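Local coordinates for protein transcription regulator, Crp family (Thermus thermophilus, PDB 4EV0) that activates transcription from several promoters in a cAMP-dependent manner, working as a homodimer that binds cyclic AMP and specific DNA sequences, at residues Gly49-Phe54 against Thr95-Leu100. Sequence-based numbering, arbitrary orientation.
Sequences GKVRLF and TELLAL. With CMP (adenosine-3',5'-cyclic-monophosphate), chain G.
The hydroxyl of Thr-95 lies beside the residues leading into strand 51-57, where the backbone N-H of Lys-50 reaches it by a long, bent hydrogen bond, with N 3.3 Å from OG1 and an N-H...O angle of 142°. The stronger partner of the same oxygen is the carbonyl O of Glu-93, to which OG1 can only donate its proton. Thr-95 splits its two branches between two jobs. With chi1 at -62°, OG1 lies anti to its own carbonyl carbon and takes up the polar work, while CG2 stands anti to the backbone N and meets Val-51, whose CG2 is 3.9 Å from it. The Val-51 and Thr-95 side chains cross at about a right angle, methyl to methyl. CG2 of Val-51 also faces the tip of Leu-97, lying 4.2 Å from its CD2, so this one methyl bridges two residues of the same strand. Within its own sheet, Leu-97 packs on Tyr-44 and Val-46 of strand 42-46.

Gly-49 brings its CA to 3.7 Å from OG1 of Thr-95. A CB there would collide with that oxygen, and the backbone conformation would also press it against the carbonyl O of the residue before. The carboxylate of Glu-93 forms a salt bridge with NZ of Lys-50. A valine in place of Thr-95 would probably cost the Lys-50 N-H and the Glu-93 carbonyl this shared partner.

Here the two sheets of the cyclic nucleotide-binding beta-roll draw together at one end of their strands. Farther along, Leu-53 turns CD1 to the ribose of cyclic AMP, 3.8 Å from O4'. The chemistry implies a small apolar contact between the sheets, beside a hydroxyl that joins the backbone at Lys-50 to that at Glu-93.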
# COMPACT_ATOMS: atom_id res chain seq x y z
N GLY B 49 -16.82 -20.07 -10.70
CA GLY B 49 -15.46 -20.27 -11.16
C GLY B 49 -14.46 -19.51 -10.30
O GLY B 49 -14.74 -19.17 -9.15
N LYS B 50 -13.29 -19.23 -10.87
CA LYS B 50 -12.22 -18.57 -10.15
C LYS B 50 -11.38 -17.71 -11.09
O LYS B 50 -10.99 -18.16 -12.18
CB LYS B 50 -11.34 -19.62 -9.44
CG LYS B 50 -10.32 -19.04 -8.46
CD LYS B 50 -9.55 -20.16 -7.72
CE LYS B 50 -10.38 -20.79 -6.60
NZ LYS B 50 -10.02 -22.21 -6.34
N VAL B 51 -11.09 -16.49 -10.66
CA VAL B 51 -10.32 -15.57 -11.49
C VAL B 51 -9.04 -15.15 -10.79
O VAL B 51 -9.04 -14.87 -9.61
CB VAL B 51 -11.17 -14.34 -11.84
CG1 VAL B 51 -10.32 -13.24 -12.47
CG2 VAL B 51 -12.32 -14.74 -12.76
N ARG B 52 -7.92 -15.10 -11.52
CA ARG B 52 -6.71 -14.54 -10.96
C ARG B 52 -6.33 -13.21 -11.60
O ARG B 52 -6.31 -13.09 -12.84
CB ARG B 52 -5.53 -15.51 -11.05
CG ARG B 52 -4.25 -14.93 -10.48
CD ARG B 52 -3.13 -15.96 -10.42
NE ARG B 52 -2.62 -16.25 -11.75
CZ ARG B 52 -1.47 -15.80 -12.23
NH1 ARG B 52 -0.69 -15.03 -11.47
NH2 ARG B 52 -1.10 -16.13 -13.47
N LEU B 53 -6.04 -12.23 -10.76
CA LEU B 53 -5.52 -10.93 -11.18
C LEU B 53 -4.02 -10.83 -10.90
O LEU B 53 -3.54 -11.28 -9.86
CB LEU B 53 -6.22 -9.82 -10.40
CG LEU B 53 -7.74 -9.80 -10.44
CD1 LEU B 53 -8.28 -8.83 -9.40
CD2 LEU B 53 -8.24 -9.44 -11.83
N PHE B 54 -3.29 -10.22 -11.83
CA PHE B 54 -1.85 -10.04 -11.68
C PHE B 54 -1.34 -8.89 -12.53
O PHE B 54 -1.92 -8.55 -13.56
CB PHE B 54 -1.07 -11.32 -12.01
CG PHE B 54 -1.24 -11.79 -13.45
CD1 PHE B 54 -2.29 -12.63 -13.81
CD2 PHE B 54 -0.32 -11.42 -14.43
CE1 PHE B 54 -2.43 -13.09 -15.14
CE2 PHE B 54 -0.45 -11.87 -15.75
CZ PHE B 54 -1.51 -12.70 -16.11
N THR B 95 -15.33 -20.39 -15.90
CA THR B 95 -15.85 -19.24 -15.16
C THR B 95 -17.04 -18.54 -15.84
O THR B 95 -17.05 -18.31 -17.06
CB THR B 95 -14.71 -18.21 -14.88
OG1 THR B 95 -13.70 -18.82 -14.07
CG2 THR B 95 -15.24 -16.99 -14.16
N GLU B 96 -18.05 -18.24 -15.04
CA GLU B 96 -19.15 -17.40 -15.49
C GLU B 96 -19.03 -16.02 -14.88
O GLU B 96 -18.94 -15.86 -13.66
CB GLU B 96 -20.50 -18.02 -15.13
CG GLU B 96 -20.89 -19.18 -16.01
CD GLU B 96 -22.28 -19.68 -15.72
OE1 GLU B 96 -23.12 -19.67 -16.65
OE2 GLU B 96 -22.53 -20.08 -14.56
N LEU B 97 -19.01 -15.03 -15.76
CA LEU B 97 -18.87 -13.63 -15.38
C LEU B 97 -20.13 -12.85 -15.70
O LEU B 97 -20.70 -13.00 -16.79
CB LEU B 97 -17.69 -13.00 -16.12
CG LEU B 97 -16.30 -13.56 -15.77
CD1 LEU B 97 -15.23 -12.81 -16.54
CD2 LEU B 97 -16.04 -13.49 -14.27
N LEU B 98 -20.58 -12.03 -14.76
CA LEU B 98 -21.65 -11.08 -15.04
C LEU B 98 -21.01 -9.73 -15.29
O LEU B 98 -20.38 -9.15 -14.39
CB LEU B 98 -22.64 -11.02 -13.88
CG LEU B 98 -23.57 -12.21 -13.69
CD1 LEU B 98 -24.30 -12.10 -12.37
CD2 LEU B 98 -24.57 -12.34 -14.85
N ALA B 99 -21.14 -9.23 -16.51
CA ALA B 99 -20.46 -8.01 -16.93
C ALA B 99 -21.38 -6.80 -16.91
O ALA B 99 -22.54 -6.86 -17.35
CB ALA B 99 -19.86 -8.19 -18.30
N LEU B 100 -20.86 -5.68 -16.42
CA LEU B 100 -21.62 -4.45 -16.46
C LEU B 100 -20.87 -3.39 -17.24
O LEU B 100 -19.79 -2.94 -16.85
CB LEU B 100 -21.92 -3.99 -15.04
CG LEU B 100 -22.55 -2.61 -14.89
CD1 LEU B 100 -23.92 -2.59 -15.56
CD2 LEU B 100 -22.62 -2.26 -13.42
P CMP G . -9.24 -2.58 -13.87
O1P CMP G . -10.39 -2.22 -14.77
O2P CMP G . -8.15 -1.56 -13.64
O5' CMP G . -8.58 -3.98 -14.35
C5' CMP G . -7.85 -4.80 -13.44
C4' CMP G . -8.59 -4.85 -12.14
O4' CMP G . -7.81 -5.44 -11.09
C3' CMP G . -8.93 -3.51 -11.58
O3' CMP G . -9.86 -2.82 -12.37
C2' CMP G . -9.38 -3.89 -10.18
O2' CMP G . -10.65 -4.50 -10.21
C1' CMP G . -8.33 -4.97 -9.85
N9 CMP G . -7.24 -4.44 -9.04
C8 CMP G . -6.37 -3.47 -9.38
N7 CMP G . -5.52 -3.22 -8.34
C5 CMP G . -5.85 -4.05 -7.33
C6 CMP G . -5.36 -4.33 -5.96
N6 CMP G . -4.30 -3.64 -5.45
N1 CMP G . -6.01 -5.29 -5.24
C2 CMP G . -7.06 -5.97 -5.73
N3 CMP G . -7.55 -5.77 -6.97
C4 CMP G . -7.00 -4.85 -7.80